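Local coordinates for separin (Saccharomyces cerevisiae, PDB 5U1T), which acts as the cysteine protease that cleaves the MCD1/SCC1 subunit of cohesin at the onset of anaphase, so that chromosomes can segregate, at residues N933-M938 against E1024-L1029; I1042-S1047 against C1140-N1145; Q591-K596 against K632-Y637; F603-V608 against Y638-P643; S409-T414 against I452-C457. All coordinates share one frame; numbering follows the deposited sequence.

Contact 1. Residues N933-M938 against E1024-L1029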
# COMPACT_ATOMS: atom_id res chain seq x y z
N ASN A 933 -29.05 -0.53 13.72
CA ASN A 933 -29.95 -1.19 12.81
C ASN A 933 -31.19 -1.69 13.53
O ASN A 933 -32.28 -1.64 12.99
CB ASN A 933 -29.24 -2.34 12.12
CG ASN A 933 -28.41 -1.88 10.96
OD1 ASN A 933 -28.24 -0.68 10.74
ND2 ASN A 933 -27.88 -2.83 10.19
N ARG A 934 -30.99 -2.19 14.75
CA ARG A 934 -32.08 -2.76 15.53
C ARG A 934 -33.13 -1.70 15.83
O ARG A 934 -34.32 -1.91 15.60
CB ARG A 934 -31.53 -3.37 16.82
CG ARG A 934 -32.59 -3.88 17.77
CD ARG A 934 -31.96 -4.75 18.84
NE ARG A 934 -31.32 -5.90 18.22
CZ ARG A 934 -30.22 -6.48 18.68
NH1 ARG A 934 -29.70 -7.53 18.03
NH2 ARG A 934 -29.64 -6.02 19.78
N VAL A 935 -32.66 -0.55 16.31
CA VAL A 935 -33.49 0.63 16.52
C VAL A 935 -34.36 0.92 15.32
O VAL A 935 -35.57 0.98 15.44
CB VAL A 935 -32.65 1.88 16.85
CG1 VAL A 935 -33.48 3.14 16.66
CG2 VAL A 935 -32.10 1.80 18.26
N HIS A 936 -33.77 1.06 14.14
CA HIS A 936 -34.56 1.34 12.95
C HIS A 936 -35.51 0.18 12.60
O HIS A 936 -36.64 0.40 12.17
CB HIS A 936 -33.65 1.66 11.76
CG HIS A 936 -32.84 2.91 11.95
ND1 HIS A 936 -33.34 4.17 11.69
CD2 HIS A 936 -31.57 3.09 12.39
CE1 HIS A 936 -32.42 5.07 11.96
NE2 HIS A 936 -31.34 4.45 12.40
N ASN A 937 -35.07 -1.04 12.80
CA ASN A 937 -35.92 -2.18 12.52
C ASN A 937 -37.09 -2.24 13.49
O ASN A 937 -38.21 -2.60 13.13
CB ASN A 937 -35.13 -3.48 12.57
CG ASN A 937 -34.32 -3.71 11.33
OD1 ASN A 937 -34.69 -3.25 10.24
ND2 ASN A 937 -33.21 -4.42 11.47
N MET A 938 -36.79 -1.90 14.73
CA MET A 938 -37.76 -1.86 15.79
C MET A 938 -38.80 -0.77 15.49
O MET A 938 -40.00 -0.98 15.61
CB MET A 938 -37.05 -1.62 17.12
CG MET A 938 -37.94 -1.55 18.34
SD MET A 938 -36.88 -1.52 19.82
CE MET A 938 -38.06 -1.26 21.17
N GLU A 1024 -36.53 3.45 25.61
CA GLU A 1024 -35.38 2.97 26.37
C GLU A 1024 -34.26 2.41 25.49
O GLU A 1024 -33.08 2.51 25.83
CB GLU A 1024 -35.83 1.93 27.38
CG GLU A 1024 -36.64 2.55 28.48
CD GLU A 1024 -37.59 1.57 29.16
OE1 GLU A 1024 -37.59 0.39 28.75
OE2 GLU A 1024 -38.33 1.98 30.09
N LEU A 1025 -34.63 1.80 24.37
CA LEU A 1025 -33.64 1.33 23.42
C LEU A 1025 -32.91 2.53 22.82
O LEU A 1025 -31.71 2.46 22.57
CB LEU A 1025 -34.30 0.49 22.32
CG LEU A 1025 -33.34 -0.03 21.26
CD1 LEU A 1025 -32.25 -0.89 21.90
CD2 LEU A 1025 -34.09 -0.79 20.20
N LEU A 1026 -33.64 3.62 22.60
CA LEU A 1026 -33.03 4.83 22.06
C LEU A 1026 -32.11 5.44 23.10
O LEU A 1026 -31.11 6.07 22.77
CB LEU A 1026 -34.09 5.85 21.62
CG LEU A 1026 -34.78 5.63 20.28
CD1 LEU A 1026 -36.03 6.48 20.18
CD2 LEU A 1026 -33.83 5.96 19.14
N GLU A 1027 -32.43 5.22 24.37
CA GLU A 1027 -31.67 5.83 25.44
C GLU A 1027 -30.42 5.03 25.73
O GLU A 1027 -29.46 5.53 26.31
CB GLU A 1027 -32.53 5.95 26.70
CG GLU A 1027 -33.48 7.14 26.67
CD GLU A 1027 -34.70 6.94 27.55
OE1 GLU A 1027 -35.46 7.92 27.77
OE2 GLU A 1027 -34.91 5.80 28.04
N SER A 1028 -30.42 3.77 25.31
CA SER A 1028 -29.30 2.91 25.63
C SER A 1028 -28.07 3.21 24.78
O SER A 1028 -26.95 3.01 25.24
CB SER A 1028 -29.67 1.43 25.48
OG SER A 1028 -29.86 1.07 24.13
N LEU A 1029 -28.26 3.72 23.56
CA LEU A 1029 -27.13 3.75 22.66
C LEU A 1029 -26.16 4.91 22.88
O LEU A 1029 -26.54 6.01 23.27
CB LEU A 1029 -27.61 3.71 21.20
CG LEU A 1029 -28.82 4.44 20.69
CD1 LEU A 1029 -28.51 5.89 20.65
CD2 LEU A 1029 -29.09 3.92 19.29

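Contact 2. Residues I1042-S1047 against C1140-N1145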
# COMPACT_ATOMS: atom_id res chain seq x y z
N ILE A 1042 -31.78 9.81 15.11
CA ILE A 1042 -32.01 9.25 16.42
C ILE A 1042 -32.67 10.29 17.31
O ILE A 1042 -33.44 9.96 18.17
CB ILE A 1042 -30.71 8.76 17.04
CG1 ILE A 1042 -30.25 7.51 16.33
CG2 ILE A 1042 -30.90 8.41 18.49
CD1 ILE A 1042 -31.26 6.42 16.40
N SER A 1043 -32.35 11.54 17.10
CA SER A 1043 -32.93 12.59 17.89
C SER A 1043 -34.37 12.76 17.55
O SER A 1043 -35.19 12.93 18.41
CB SER A 1043 -32.18 13.89 17.67
OG SER A 1043 -32.63 14.55 16.52
N SER A 1044 -34.69 12.73 16.27
CA SER A 1044 -36.05 12.93 15.84
C SER A 1044 -36.93 11.76 16.18
O SER A 1044 -38.10 11.89 16.44
CB SER A 1044 -36.10 13.24 14.36
OG SER A 1044 -35.24 12.40 13.65
N LEU A 1045 -36.35 10.60 16.14
CA LEU A 1045 -37.02 9.36 16.51
C LEU A 1045 -37.29 9.36 18.00
O LEU A 1045 -38.24 8.77 18.49
CB LEU A 1045 -36.14 8.16 16.15
CG LEU A 1045 -36.67 6.86 15.55
CD1 LEU A 1045 -37.42 7.13 14.26
CD2 LEU A 1045 -35.51 5.92 15.31
N SER A 1046 -36.42 10.04 18.72
CA SER A 1046 -36.49 10.09 20.16
C SER A 1046 -37.58 11.06 20.63
O SER A 1046 -38.30 10.81 21.60
CB SER A 1046 -35.12 10.48 20.71
OG SER A 1046 -35.22 10.91 22.05
N SER A 1047 -37.71 12.17 19.91
CA SER A 1047 -38.72 13.13 20.27
C SER A 1047 -40.10 12.71 19.73
O SER A 1047 -41.11 13.02 20.33
CB SER A 1047 -38.34 14.52 19.75
OG SER A 1047 -38.65 14.60 18.38
N CYS A 1140 -38.42 16.73 9.95
CA CYS A 1140 -38.27 15.35 10.37
C CYS A 1140 -38.06 14.46 9.17
O CYS A 1140 -38.96 14.26 8.35
CB CYS A 1140 -39.49 14.88 11.17
SG CYS A 1140 -39.32 13.21 11.86
N PRO A 1141 -36.83 13.93 9.05
CA PRO A 1141 -36.42 13.08 7.92
C PRO A 1141 -37.29 11.80 7.86
O PRO A 1141 -37.84 11.44 6.81
CB PRO A 1141 -34.95 12.75 8.25
CG PRO A 1141 -34.83 12.92 9.76
CD PRO A 1141 -35.80 14.03 10.10
N ILE A 1142 -37.42 11.15 9.01
CA ILE A 1142 -38.24 9.97 9.16
C ILE A 1142 -39.69 10.21 8.74
O ILE A 1142 -40.23 9.47 7.92
CB ILE A 1142 -38.22 9.46 10.64
CG1 ILE A 1142 -36.77 9.26 11.11
CG2 ILE A 1142 -39.05 8.17 10.79
CD1 ILE A 1142 -36.48 9.87 12.47
N THR A 1143 -40.34 11.23 9.28
CA THR A 1143 -41.79 11.37 9.07
C THR A 1143 -42.18 12.38 8.01
O THR A 1143 -43.29 12.32 7.49
CB THR A 1143 -42.50 11.78 10.35
OG1 THR A 1143 -41.98 13.05 10.78
CG2 THR A 1143 -42.30 10.75 11.43
N GLY A 1144 -41.29 13.32 7.72
CA GLY A 1144 -41.60 14.42 6.82
C GLY A 1144 -42.28 15.57 7.53
O GLY A 1144 -42.65 16.56 6.90
N ASN A 1145 -42.46 15.44 8.85
CA ASN A 1145 -43.14 16.46 9.64
C ASN A 1145 -42.33 17.74 9.75
O ASN A 1145 -41.10 17.70 9.83
CB ASN A 1145 -43.44 15.97 11.07
CG ASN A 1145 -44.42 14.81 11.11
OD1 ASN A 1145 -45.28 14.67 10.25
ND2 ASN A 1145 -44.28 13.96 12.13

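Contact 3. Residues Q591-K596 against K632-Y637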
# COMPACT_ATOMS: atom_id res chain seq x y z
N GLN A 591 2.95 -29.26 -5.77
CA GLN A 591 2.49 -30.56 -5.29
C GLN A 591 3.48 -31.68 -5.55
O GLN A 591 3.54 -32.65 -4.78
CB GLN A 591 1.16 -30.93 -5.94
CG GLN A 591 0.22 -31.64 -4.99
CD GLN A 591 0.04 -30.88 -3.68
OE1 GLN A 591 -0.31 -29.70 -3.67
NE2 GLN A 591 0.30 -31.56 -2.56
N LYS A 592 4.24 -31.54 -6.64
CA LYS A 592 5.29 -32.48 -7.02
C LYS A 592 6.62 -32.05 -6.42
O LYS A 592 7.69 -32.28 -6.99
CB LYS A 592 5.40 -32.57 -8.55
CG LYS A 592 4.05 -32.54 -9.26
CD LYS A 592 3.93 -33.64 -10.32
CE LYS A 592 2.45 -33.94 -10.60
NZ LYS A 592 1.67 -34.15 -9.34
N SER A 593 6.54 -31.41 -5.26
CA SER A 593 7.71 -31.00 -4.50
C SER A 593 8.68 -32.14 -4.23
O SER A 593 9.89 -31.99 -4.43
CB SER A 593 7.26 -30.39 -3.17
OG SER A 593 8.33 -29.76 -2.50
N ASP A 594 8.16 -33.28 -3.77
CA ASP A 594 9.02 -34.40 -3.34
C ASP A 594 9.33 -35.40 -4.45
O ASP A 594 10.25 -36.21 -4.31
CB ASP A 594 8.37 -35.15 -2.16
CG ASP A 594 8.03 -34.23 -0.98
OD1 ASP A 594 7.60 -33.07 -1.22
OD2 ASP A 594 8.19 -34.68 0.18
N GLU A 595 8.55 -35.38 -5.53
CA GLU A 595 8.98 -35.98 -6.80
C GLU A 595 10.27 -35.30 -7.27
O GLU A 595 11.29 -35.94 -7.50
CB GLU A 595 7.92 -35.82 -7.90
CG GLU A 595 6.79 -36.83 -7.99
CD GLU A 595 5.79 -36.44 -9.10
OE1 GLU A 595 4.56 -36.41 -8.84
OE2 GLU A 595 6.25 -36.13 -10.24
N LYS A 596 10.19 -33.98 -7.43
CA LYS A 596 11.28 -33.21 -8.02
C LYS A 596 12.57 -33.30 -7.20
O LYS A 596 13.67 -33.12 -7.75
CB LYS A 596 10.86 -31.75 -8.22
CG LYS A 596 9.95 -31.53 -9.43
CD LYS A 596 10.25 -30.20 -10.12
CE LYS A 596 11.69 -30.15 -10.71
NZ LYS A 596 11.84 -30.89 -12.00
N LYS A 632 3.29 -23.91 3.34
CA LYS A 632 3.61 -24.26 4.72
C LYS A 632 3.52 -25.75 4.91
O LYS A 632 3.91 -26.28 5.95
CB LYS A 632 2.67 -23.56 5.70
CG LYS A 632 2.66 -22.04 5.60
CD LYS A 632 1.37 -21.48 6.23
CE LYS A 632 1.09 -22.14 7.57
NZ LYS A 632 2.19 -21.93 8.57
N SER A 633 2.98 -26.43 3.90
CA SER A 633 2.94 -27.88 3.90
C SER A 633 4.26 -28.45 3.36
O SER A 633 4.91 -29.26 4.01
CB SER A 633 1.74 -28.35 3.09
OG SER A 633 1.82 -29.73 2.81
N LYS A 634 4.66 -28.00 2.17
CA LYS A 634 5.92 -28.42 1.56
C LYS A 634 7.10 -27.68 2.20
O LYS A 634 8.00 -27.20 1.50
CB LYS A 634 5.90 -28.17 0.05
CG LYS A 634 4.64 -28.56 -0.67
CD LYS A 634 4.44 -30.04 -0.66
CE LYS A 634 3.27 -30.44 -1.55
NZ LYS A 634 3.12 -31.94 -1.59
N GLU A 635 7.08 -27.59 3.52
CA GLU A 635 8.12 -26.95 4.32
C GLU A 635 9.53 -27.53 4.14
O GLU A 635 10.54 -26.82 4.32
CB GLU A 635 7.71 -27.04 5.78
CG GLU A 635 8.66 -26.47 6.77
CD GLU A 635 7.99 -26.36 8.11
OE1 GLU A 635 7.83 -27.41 8.80
OE2 GLU A 635 7.59 -25.22 8.47
N LYS A 636 9.61 -28.82 3.81
CA LYS A 636 10.88 -29.49 3.54
C LYS A 636 11.73 -28.74 2.52
O LYS A 636 12.95 -28.85 2.52
CB LYS A 636 10.63 -30.92 3.03
CG LYS A 636 11.90 -31.78 2.79
CD LYS A 636 11.54 -33.20 2.34
CE LYS A 636 12.78 -34.01 2.00
NZ LYS A 636 12.44 -35.29 1.30
N TYR A 637 11.08 -27.96 1.67
CA TYR A 637 11.74 -27.28 0.57
C TYR A 637 11.55 -25.78 0.60
O TYR A 637 12.34 -25.02 0.02
CB TYR A 637 11.22 -27.82 -0.76
CG TYR A 637 11.54 -29.28 -0.95
CD1 TYR A 637 10.69 -30.27 -0.44
CD2 TYR A 637 12.70 -29.68 -1.61
CE1 TYR A 637 10.98 -31.62 -0.61
CE2 TYR A 637 13.00 -31.02 -1.77
CZ TYR A 637 12.14 -31.99 -1.27
OH TYR A 637 12.43 -33.33 -1.43

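Contact 4. Residues F603-V608 against Y638-P643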
# COMPACT_ATOMS: atom_id res chain seq x y z
N PHE A 603 14.82 -18.09 -8.32
CA PHE A 603 13.87 -17.68 -9.34
C PHE A 603 12.45 -18.08 -8.90
O PHE A 603 11.49 -17.34 -9.10
CB PHE A 603 14.25 -18.34 -10.65
CG PHE A 603 13.39 -17.97 -11.80
CD1 PHE A 603 13.44 -16.70 -12.35
CD2 PHE A 603 12.57 -18.92 -12.39
CE1 PHE A 603 12.69 -16.37 -13.45
CE2 PHE A 603 11.80 -18.59 -13.49
CZ PHE A 603 11.86 -17.31 -14.02
N GLU A 604 12.32 -19.25 -8.29
CA GLU A 604 11.01 -19.69 -7.86
C GLU A 604 10.59 -19.02 -6.54
O GLU A 604 9.44 -18.61 -6.41
CB GLU A 604 10.97 -21.20 -7.72
CG GLU A 604 9.58 -21.70 -7.46
CD GLU A 604 9.55 -23.15 -7.15
OE1 GLU A 604 8.66 -23.56 -6.39
OE2 GLU A 604 10.42 -23.90 -7.65
N MET A 605 11.52 -18.91 -5.59
CA MET A 605 11.33 -18.16 -4.35
C MET A 605 10.78 -16.76 -4.57
O MET A 605 9.80 -16.35 -3.94
CB MET A 605 12.65 -18.03 -3.58
CG MET A 605 13.23 -19.34 -3.10
SD MET A 605 12.07 -20.06 -1.92
CE MET A 605 11.27 -21.35 -2.91
N ASP A 606 11.43 -16.01 -5.45
CA ASP A 606 11.01 -14.66 -5.77
C ASP A 606 9.67 -14.67 -6.45
O ASP A 606 8.91 -13.73 -6.30
CB ASP A 606 12.02 -13.97 -6.67
CG ASP A 606 13.36 -13.78 -6.00
OD1 ASP A 606 13.47 -14.04 -4.77
OD2 ASP A 606 14.30 -13.36 -6.72
N PHE A 607 9.41 -15.72 -7.21
CA PHE A 607 8.15 -15.86 -7.93
C PHE A 607 6.97 -15.97 -6.96
O PHE A 607 5.97 -15.25 -7.09
CB PHE A 607 8.18 -17.07 -8.85
CG PHE A 607 6.82 -17.51 -9.30
CD1 PHE A 607 6.07 -16.72 -10.16
CD2 PHE A 607 6.29 -18.71 -8.86
CE1 PHE A 607 4.81 -17.12 -10.56
CE2 PHE A 607 5.03 -19.12 -9.26
CZ PHE A 607 4.29 -18.32 -10.12
N VAL A 608 7.12 -16.88 -6.01
CA VAL A 608 6.12 -17.16 -5.01
C VAL A 608 5.80 -15.91 -4.20
O VAL A 608 4.62 -15.61 -3.97
CB VAL A 608 6.57 -18.26 -4.07
CG1 VAL A 608 5.53 -18.53 -3.03
CG2 VAL A 608 6.85 -19.50 -4.85
N TYR A 638 10.48 -25.34 1.26
CA TYR A 638 10.10 -23.94 1.14
C TYR A 638 10.19 -23.23 2.46
O TYR A 638 9.56 -22.19 2.65
CB TYR A 638 8.69 -23.84 0.56
CG TYR A 638 8.61 -24.28 -0.88
CD1 TYR A 638 8.83 -23.37 -1.91
CD2 TYR A 638 8.32 -25.61 -1.21
CE1 TYR A 638 8.75 -23.77 -3.24
CE2 TYR A 638 8.25 -26.01 -2.54
CZ TYR A 638 8.47 -25.09 -3.55
OH TYR A 638 8.38 -25.47 -4.86
N SER A 639 10.99 -23.77 3.36
CA SER A 639 11.06 -23.26 4.72
C SER A 639 11.48 -21.80 4.74
O SER A 639 11.05 -21.04 5.61
CB SER A 639 12.02 -24.08 5.58
OG SER A 639 13.31 -23.50 5.60
N SER A 640 12.32 -21.41 3.78
CA SER A 640 12.86 -20.04 3.74
C SER A 640 11.78 -19.02 3.41
O SER A 640 11.89 -17.84 3.73
CB SER A 640 14.01 -19.94 2.72
OG SER A 640 13.55 -19.73 1.39
N ILE A 641 10.73 -19.50 2.76
CA ILE A 641 9.71 -18.62 2.22
C ILE A 641 8.46 -18.62 3.12
O ILE A 641 7.63 -17.73 3.01
CB ILE A 641 9.35 -19.06 0.81
CG1 ILE A 641 9.12 -17.88 -0.08
CG2 ILE A 641 8.14 -19.98 0.79
CD1 ILE A 641 8.68 -18.34 -1.42
N VAL A 642 8.36 -19.61 4.01
CA VAL A 642 7.22 -19.78 4.91
C VAL A 642 6.88 -18.54 5.77
O VAL A 642 5.70 -18.33 6.09
CB VAL A 642 7.45 -21.01 5.83
CG1 VAL A 642 6.40 -21.08 6.94
CG2 VAL A 642 7.42 -22.28 5.02
N PRO A 643 7.87 -17.72 6.16
CA PRO A 643 7.49 -16.42 6.72
C PRO A 643 6.52 -15.62 5.83
O PRO A 643 5.69 -14.86 6.34
CB PRO A 643 8.83 -15.68 6.84
CG PRO A 643 9.81 -16.77 7.10
CD PRO A 643 9.31 -18.00 6.35

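Contact 5. Residues S409-T414 against I452-C457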
# COMPACT_ATOMS: atom_id res chain seq x y z
N SER A 409 49.80 -10.32 -15.63
CA SER A 409 50.21 -11.69 -15.91
C SER A 409 50.04 -12.58 -14.69
O SER A 409 49.46 -13.66 -14.78
CB SER A 409 51.65 -11.74 -16.40
OG SER A 409 51.75 -11.11 -17.66
N PHE A 410 50.54 -12.13 -13.55
CA PHE A 410 50.33 -12.87 -12.31
C PHE A 410 48.85 -13.04 -11.96
O PHE A 410 48.45 -14.09 -11.46
CB PHE A 410 51.07 -12.21 -11.16
CG PHE A 410 52.49 -12.63 -11.04
CD1 PHE A 410 52.82 -13.77 -10.31
CD2 PHE A 410 53.50 -11.92 -11.68
CE1 PHE A 410 54.15 -14.18 -10.21
CE2 PHE A 410 54.83 -12.33 -11.58
CZ PHE A 410 55.16 -13.46 -10.84
N LEU A 411 48.05 -12.01 -12.23
CA LEU A 411 46.64 -12.06 -11.87
C LEU A 411 45.93 -13.07 -12.76
O LEU A 411 45.12 -13.86 -12.28
CB LEU A 411 45.98 -10.69 -11.98
CG LEU A 411 44.52 -10.64 -11.53
CD1 LEU A 411 44.43 -11.05 -10.08
CD2 LEU A 411 43.91 -9.26 -11.75
N LEU A 412 46.24 -13.04 -14.05
CA LEU A 412 45.70 -14.05 -14.95
C LEU A 412 46.15 -15.43 -14.47
O LEU A 412 45.36 -16.37 -14.46
CB LEU A 412 46.13 -13.81 -16.39
CG LEU A 412 45.32 -12.77 -17.17
CD1 LEU A 412 46.01 -12.40 -18.47
CD2 LEU A 412 43.92 -13.28 -17.43
N LYS A 413 47.39 -15.54 -14.03
CA LYS A 413 47.86 -16.82 -13.54
C LYS A 413 47.12 -17.21 -12.26
O LYS A 413 46.81 -18.38 -12.03
CB LYS A 413 49.38 -16.80 -13.30
CG LYS A 413 50.02 -18.16 -13.51
CD LYS A 413 51.44 -18.22 -12.97
CE LYS A 413 52.08 -19.61 -13.22
NZ LYS A 413 51.23 -20.73 -12.67
N THR A 414 46.82 -16.22 -11.43
CA THR A 414 46.07 -16.44 -10.20
C THR A 414 44.64 -16.95 -10.47
O THR A 414 44.24 -17.98 -9.94
CB THR A 414 46.01 -15.15 -9.38
OG1 THR A 414 47.35 -14.76 -9.01
CG2 THR A 414 45.14 -15.33 -8.12
N ILE A 452 37.47 -6.91 -17.07
CA ILE A 452 36.59 -7.71 -17.90
C ILE A 452 37.26 -9.03 -18.30
O ILE A 452 36.62 -10.05 -18.48
CB ILE A 452 36.16 -6.93 -19.15
CG1 ILE A 452 35.36 -5.70 -18.74
CG2 ILE A 452 35.27 -7.79 -20.04
CD1 ILE A 452 34.69 -5.01 -19.89
N GLU A 453 38.58 -9.01 -18.40
CA GLU A 453 39.33 -10.20 -18.79
C GLU A 453 39.30 -11.25 -17.70
O GLU A 453 39.01 -12.42 -17.95
CB GLU A 453 40.75 -9.80 -19.12
CG GLU A 453 41.39 -10.59 -20.23
CD GLU A 453 42.59 -9.86 -20.79
OE1 GLU A 453 43.75 -10.31 -20.56
OE2 GLU A 453 42.36 -8.80 -21.44
N ILE A 454 39.62 -10.81 -16.47
CA ILE A 454 39.57 -11.67 -15.30
C ILE A 454 38.16 -12.21 -15.10
O ILE A 454 37.97 -13.35 -14.68
CB ILE A 454 40.02 -10.91 -14.03
CG1 ILE A 454 41.50 -10.52 -14.15
CG2 ILE A 454 39.75 -11.73 -12.77
CD1 ILE A 454 42.44 -11.69 -14.44
N PHE A 455 37.17 -11.40 -15.43
CA PHE A 455 35.79 -11.78 -15.21
C PHE A 455 35.44 -13.01 -16.00
O PHE A 455 34.66 -13.83 -15.57
CB PHE A 455 34.85 -10.65 -15.58
CG PHE A 455 33.41 -11.01 -15.42
CD1 PHE A 455 32.88 -11.18 -14.18
CD2 PHE A 455 32.62 -11.23 -16.51
CE1 PHE A 455 31.57 -11.54 -14.03
CE2 PHE A 455 31.32 -11.60 -16.37
CZ PHE A 455 30.79 -11.75 -15.13
N SER A 456 36.04 -13.13 -17.17
CA SER A 456 35.69 -14.17 -18.11
C SER A 456 36.26 -15.51 -17.75
O SER A 456 35.82 -16.52 -18.24
CB SER A 456 36.17 -13.78 -19.49
OG SER A 456 35.16 -13.93 -20.43
N CYS A 457 37.28 -15.51 -16.92
CA CYS A 457 37.80 -16.72 -16.36
C CYS A 457 36.79 -17.30 -15.41
O CYS A 457 36.75 -18.49 -15.22
CB CYS A 457 39.11 -16.46 -15.64
SG CYS A 457 40.45 -15.87 -16.68

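Contact 1. Residues N933-M938 against E1024-L1029
Val935 and Leu1025 meet in an antiparallel helix pair, helix 927-946 against the C-terminal end of helix 1012-1028; the short segments lie 10.3 Å apart between axes at an angle of 163°. The CA atoms of these two residues are 6.9 Å from each other. Val935 is central to the contact, and its two methyls divide the work. With CG1 anti to the backbone N (chi1 163°), CG1 meets Leu1026 CD2 at 3.8 Å, the two side chains crossing at about a right angle. Its CG2 lies 3.7 Å from Leu1025 CG, and also touches Leu1029 CD2 (3.8 Å). Met938 stretches out fully extended and meets Leu1025 tip to tip, though the modelled closeness of sulfur and methyl is doubtful. On the flank, Arg934 lends only its aliphatic part, CG at 4.2 Å from Leu1025 CD2, while its guanidinium forms salt bridges with Asp916 and Asp919. Ile1042 and Leu1045 of helix 1036-1054 also touch Val935, making this a three-helix junction. No hydrogen bond joins the two segments, so what holds them is apolar packing, chiefly of Val935 and the leucines, with the charge of Arg934 turned to its aspartates.

Contact 2. Residues I1042-S1047 against C1140-N1145
Ile1142 reaches from the loop 1140-1145 toward helix 1036-1054, its CB pointing at the helix. Beyond CB the chain splits: CG2 sits 4.0 Å from Leu1045 CD1, and CG1, anti to the carbonyl carbon (chi1 -53°), passes the same Leu1045 methyl at 3.9 Å. At the tip, CD1 packs on Leu1045 CD1 (3.4 Å), the two side chains crossing at about a right angle, and lies beside Ser1044 as well, 3.9 Å from its CB. The Ser1044 hydroxyl is not spent on this loop; it hydrogen-bonds back to Ser1040 O and Lys1041 O, in the preceding turn. Cys1140 SG, whose placing is less sure, adds a looser touch on Ser1044 CB, and Trp939 of helix 927-946 also packs on Ile1142. The loop itself is tied by Cys1140 N to Asn1145 O at 2.9 Å and by Gly1144 N to Cys1140 O. That is the turn of a beta-hairpin, joining antiparallel strands 1132-1139 and 1146-1152 and laid here against helix 1036-1054.

Contact 3. Residues Q591-K596 against K632-Y637
The two backbones come nearest at Ser593 and Lys634, with 6.8 Å between their CA atoms, where Lys634 is the centre of an inverse gamma turn and holds the N-cap position just before helix 635-638. From there the Lys634 chain swings at chi2 (-67°), which sets CD against Ser593 CB at 3.8 Å. Farther out, Lys634 NZ gives a weak hydrogen bond of 3.3 Å to the backbone carbonyl Gln591 O, and the Gln591 side chain crosses the lysine chain at about a right angle. This is surface packing within the helical domain: the turn that follows helix 578-590 rests on the break between helix 621-633 and helix 635-638, away from the active site. Tyr637 fills the other half of the contact. Over one face of its ring, displaced toward the rim, lies the carbonyl Ser593 O, 3.9 Å above the plane, and Ser593 OG comes to Tyr637 CD1. Asp594 approaches the ring obliquely, OD1 at 3.7 Å from Tyr637 CE1, with carboxylate and ring planes 62° apart. Ile600 adds an aliphatic touch to the same tyrosine. Two lysines flank the Asp594 carboxylate without making a salt bridge to it: Asp594 OD2 is 4.4 Å from Lys636 NZ, and Asp594 OD1 is 4.6 Å from Lys634 NZ, distances at which they would probably still steady its negative charge.

Contact 4. Residues F603-V608 against Y638-P643
Glu604 and Tyr638 make the one hydrogen bond across this contact, from Tyr638 OH to Glu604 OE1, modelled at 2.5 Å, a length not to be pressed at this resolution. The glutamate leaves its helix with CG anti to the backbone N (chi1 -172°) and runs on extended, meeting the tyrosine at about a right angle; OE1 arrives at the ring edge, in its plane, while the carboxylate itself is turned 56° from the ring. The group is buried but well supplied: OE1 also bonds with Tyr585 OH, and OE2 takes the indole NE1 of Trp589, both on helix 578-590. Three such partners would be expected to favour the ionised carboxylate. In fold terms, helix 602-617 packs here on the turn that leads into helix 642-655, inside the helical domain, with CA atoms of Met605 and Ile641 6.8 Å apart. The apolar contacts gather round two side chains. Met605, bent at chi2 and chi3, lays CE 3.3 Å from Tyr638 CD1 and keeps SD 3.8 Å from Ile641 CD1. That same Ile641 methyl slots against Val608 CB at 3.4 Å and Met605 O, and Ile631 of helix 621-633 backs both Val608 and Ile641. A polar fringe is given by Ser640, whose OG lies 3.6 Å from Met605 SD. Beyond the contact, an aromatic side chain of the other protein chain meets the Phe603 ring, planes about 15° apart.

Contact 5. Residues S409-T414 against I452-C457
Leu412 and Ile454 bring together two nearly parallel helices of the all-helical region, helix 408-425 and helix 448-458, whose short segments lie 10.2 Å apart between axes at 17°. They are next but one along the chain; helix 431-444 comes between them and also packs on both, Phe441 touching Leu411 and Phe438 touching Ile454. The aliphatic contacts centre on Ile454, which pushes between two neighbouring leucines. Leu411, with CG anti to the backbone N (chi1 -176°), crosses it at about a right angle and sets CD2 3.6 Å from Ile454 CG1. From the other leucine, Leu412 CD2 meets Ile454 CD1 at 3.7 Å and stands 4.4 Å from Cys457 SG, a looser touch. One mixed contact lies at the exposed margin: the extended Glu453 brings OE1 to 3.7 Å from the methyl Leu412 CD1, apolar against polar, with no bond formed. No hydrogen bond crosses between the two segments. In helix 408-425 the carbonyl Phe410 O is gripped twice, by Thr414 N and by Thr414 OG1 at 2.8 Å; the hydroxyl sits 41° out of the carbonyl plane, and the amide reaches the oxygen from the opposite face.

In the fold
Along the chain contact 5 comes first, then contacts 3 and 4, then contacts 1 and 2. Contacts 3 and 4 interlock, their segments alternating in sequence, with centres 12 Å apart; Ser593 of one touches Tyr638 of the other. Contacts 1 and 2 lie 13 Å apart and share one core, since Leu1026 and Val935 pack on Leu1045 and Ile1042 of helix 1036-1054, the helix that follows 1012-1028. Contact 5 stands about 36 Å from contact 4 and 84 Å from contact 1, centre to centre, on the opposite side of the chain's centre from the latter. Contacts 5, 3 and 4 thus lie within the long helical part, while contacts 1 and 2 join helices to the hairpin turn between strands 1132-1139 and 1146-1152.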